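Local atomic coordinates of putative hydrolase YdeN (Bacillus subtilis, PDB entry 1UXO), a protein that probably acts as a serine hydrolase, possibly an esterase, of the alpha/beta-hydrolase fold. Residues S136-V142 / Q162-L168. The protein carries 2 engineered substitutions. Numbering follows the deposited sequence.
Sequences SKDDQIV and QHGGHFL
Asp139 and His166, the predicted acid and base of an alpha/beta-hydrolase catalytic triad, meet where the loops after strands 128-136 and 157-161, neighbours in the parallel sheet, come together. His166 ND1 donates to the syn lone pair of Asp139 OD2, 2.7 Å away; the oxygen lies close to the ring plane, while the carboxylate plane is turned 61° from it. The other oxygen, OD1, accepts from Ile141 N, closing an Asx turn, and from Val142 N, which extends it to an Asx motif; together they restrain the carboxylate's rotation. Ile141 CB sits 4.1 Å from the centroid of the His166 ring, a CH-pi contact over the face, and Ile141 CD1 reaches His166 CD2 at 3.5 Å. On the side of the ring away from Asp139, His166 NE2 lies near the OG of Ser73, the predicted nucleophile, and His72 NE2 donates a hydrogen bond to His166 O. Toward the strand ends, polar side chains tie 136-142 to the 162-168 backbone and to His163. Ser136 OG, anti to its own N (chi1 164°), donates to Gly165 O at 2.8 Å. Asp138 OD1 receives weak bonds from the backbone N of Gly164 and Gly165, whereas OD2 is approached from above the carboxylate plane by His163 ND1, 3.1 Å away with an N-H...O angle of 163°.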
loop_
_atom_site.group_PDB
_atom_site.type_symbol
_atom_site.label_atom_id
_atom_site.label_comp_id
_atom_site.label_asym_id
_atom_site.label_seq_id
_atom_site.Cartn_x
_atom_site.Cartn_y
_atom_site.Cartn_z
ATOM N N SER A 136 3.752 -8.922 -8.666
ATOM C CA SER A 136 3.781 -10.270 -9.249
ATOM C C SER A 136 3.843 -10.240 -10.749
ATOM O O SER A 136 3.003 -9.624 -11.389
ATOM C CB SER A 136 2.537 -11.056 -8.803
ATOM O OG SER A 136 2.302 -12.228 -9.608
ATOM N N LYS A 137 4.803 -10.965 -11.333
ATOM C CA LYS A 137 4.940 -10.999 -12.780
ATOM C C LYS A 137 3.725 -11.512 -13.502
ATOM O O LYS A 137 3.465 -11.036 -14.614
ATOM C CB LYS A 137 6.178 -11.801 -13.234
ATOM C CG LYS A 137 6.524 -11.697 -14.705
ATOM C CD LYS A 137 6.723 -10.249 -15.100
ATOM C CE LYS A 137 7.540 -9.973 -16.352
ATOM N NZ LYS A 137 6.875 -10.451 -17.548
ATOM N N ASP A 138 2.974 -12.426 -12.894
ATOM C CA ASP A 138 1.810 -13.026 -13.529
ATOM C C ASP A 138 0.456 -12.536 -13.050
ATOM O O ASP A 138 -0.590 -13.149 -13.320
ATOM C CB ASP A 138 1.930 -14.569 -13.530
ATOM C CG ASP A 138 1.829 -15.191 -12.134
ATOM O OD1 ASP A 138 1.704 -14.419 -11.144
ATOM O OD2 ASP A 138 1.897 -16.471 -11.949
ATOM N N ASP A 139 0.479 -11.373 -12.408
ATOM C CA ASP A 139 -0.729 -10.672 -11.993
ATOM C C ASP A 139 -1.607 -10.286 -13.213
ATOM O O ASP A 139 -1.166 -9.611 -14.148
ATOM C CB ASP A 139 -0.321 -9.414 -11.224
ATOM C CG ASP A 139 -1.451 -8.838 -10.340
ATOM O OD1 ASP A 139 -2.664 -8.917 -10.721
ATOM O OD2 ASP A 139 -1.196 -8.305 -9.242
ATOM N N GLN A 140 -2.822 -10.798 -13.225
ATOM C CA GLN A 140 -3.757 -10.510 -14.277
ATOM C C GLN A 140 -4.748 -9.384 -13.915
ATOM O O GLN A 140 -5.637 -9.058 -14.729
ATOM C CB GLN A 140 -4.528 -11.808 -14.598
ATOM C CG GLN A 140 -3.630 -13.020 -15.045
ATOM C CD GLN A 140 -2.874 -12.693 -16.267
ATOM O OE1 GLN A 140 -3.478 -12.246 -17.270
ATOM N NE2 GLN A 140 -1.530 -12.784 -16.197
ATOM N N ILE A 141 -4.619 -8.793 -12.733
ATOM C CA ILE A 141 -5.492 -7.670 -12.317
ATOM C C ILE A 141 -4.741 -6.357 -12.422
ATOM O O ILE A 141 -5.180 -5.419 -13.091
ATOM C CB ILE A 141 -6.056 -7.882 -10.908
ATOM C CG1 ILE A 141 -6.952 -9.138 -10.877
ATOM C CG2 ILE A 141 -6.840 -6.611 -10.512
ATOM C CD1 ILE A 141 -7.358 -9.611 -9.478
ATOM N N VAL A 142 -3.584 -6.299 -11.753
ATOM C CA VAL A 142 -2.625 -5.203 -11.891
ATOM C C VAL A 142 -1.409 -5.682 -12.705
ATOM O O VAL A 142 -0.539 -6.363 -12.181
ATOM C CB VAL A 142 -2.140 -4.679 -10.534
ATOM C CG1 VAL A 142 -1.225 -3.488 -10.752
ATOM C CG2 VAL A 142 -3.330 -4.196 -9.686
ATOM N N GLN A 162 7.897 -13.874 -9.230
ATOM C CA GLN A 162 7.599 -14.416 -10.552
ATOM C C GLN A 162 6.207 -15.020 -10.644
ATOM O O GLN A 162 5.490 -14.831 -11.645
ATOM C CB GLN A 162 8.688 -15.432 -10.960
ATOM C CG GLN A 162 8.611 -15.809 -12.407
ATOM C CD GLN A 162 9.788 -16.660 -12.812
ATOM O OE1 GLN A 162 10.313 -17.421 -11.978
ATOM N NE2 GLN A 162 10.230 -16.506 -14.064
ATOM N N HIS A 163 5.817 -15.758 -9.624
ATOM C CA HIS A 163 4.512 -16.385 -9.580
ATOM C C HIS A 163 3.791 -15.976 -8.295
ATOM O O HIS A 163 3.751 -16.715 -7.324
ATOM C CB HIS A 163 4.601 -17.937 -9.727
ATOM C CG HIS A 163 5.162 -18.366 -11.047
ATOM N ND1 HIS A 163 4.553 -18.055 -12.250
ATOM C CD2 HIS A 163 6.303 -19.015 -11.358
ATOM C CE1 HIS A 163 5.304 -18.492 -13.247
ATOM N NE2 HIS A 163 6.376 -19.063 -12.732
ATOM N N GLY A 164 3.214 -14.788 -8.300
ATOM C CA GLY A 164 2.541 -14.277 -7.124
ATOM C C GLY A 164 1.045 -14.089 -7.256
ATOM O O GLY A 164 0.434 -13.580 -6.342
ATOM N N GLY A 165 0.450 -14.477 -8.387
ATOM C CA GLY A 165 -0.925 -14.121 -8.709
ATOM C C GLY A 165 -1.147 -12.617 -8.489
ATOM O O GLY A 165 -0.408 -11.798 -9.029
ATOM N N HIS A 166 -2.172 -12.266 -7.713
ATOM C CA HIS A 166 -2.395 -10.888 -7.194
ATOM C C HIS A 166 -2.255 -10.826 -5.622
ATOM O O HIS A 166 -2.818 -9.928 -4.934
ATOM C CB HIS A 166 -3.751 -10.397 -7.747
ATOM C CG HIS A 166 -4.131 -8.985 -7.390
ATOM N ND1 HIS A 166 -3.319 -7.908 -7.617
ATOM C CD2 HIS A 166 -5.300 -8.478 -6.902
ATOM C CE1 HIS A 166 -3.941 -6.800 -7.220
ATOM N NE2 HIS A 166 -5.137 -7.125 -6.752
ATOM N N PHE A 167 -1.506 -11.787 -5.053
ATOM C CA PHE A 167 -1.282 -11.924 -3.615
ATOM C C PHE A 167 -2.593 -12.025 -2.792
ATOM O O PHE A 167 -2.779 -11.366 -1.753
ATOM C CB PHE A 167 -0.377 -10.805 -3.090
ATOM C CG PHE A 167 0.956 -10.672 -3.813
ATOM C CD1 PHE A 167 1.969 -11.589 -3.621
ATOM C CD2 PHE A 167 1.188 -9.608 -4.662
ATOM C CE1 PHE A 167 3.207 -11.438 -4.291
ATOM C CE2 PHE A 167 2.397 -9.455 -5.336
ATOM C CZ PHE A 167 3.404 -10.362 -5.149
ATOM N N LEU A 168 -3.488 -12.874 -3.278
ATOM C CA LEU A 168 -4.789 -13.120 -2.656
ATOM C C LEU A 168 -4.868 -14.442 -1.885
ATOM O O LEU A 168 -4.172 -15.428 -2.221
ATOM C CB LEU A 168 -5.838 -13.145 -3.788
ATOM C CG LEU A 168 -5.906 -11.936 -4.691
ATOM C CD1 LEU A 168 -6.893 -12.150 -5.915
ATOM C CD2 LEU A 168 -6.420 -10.781 -3.842
#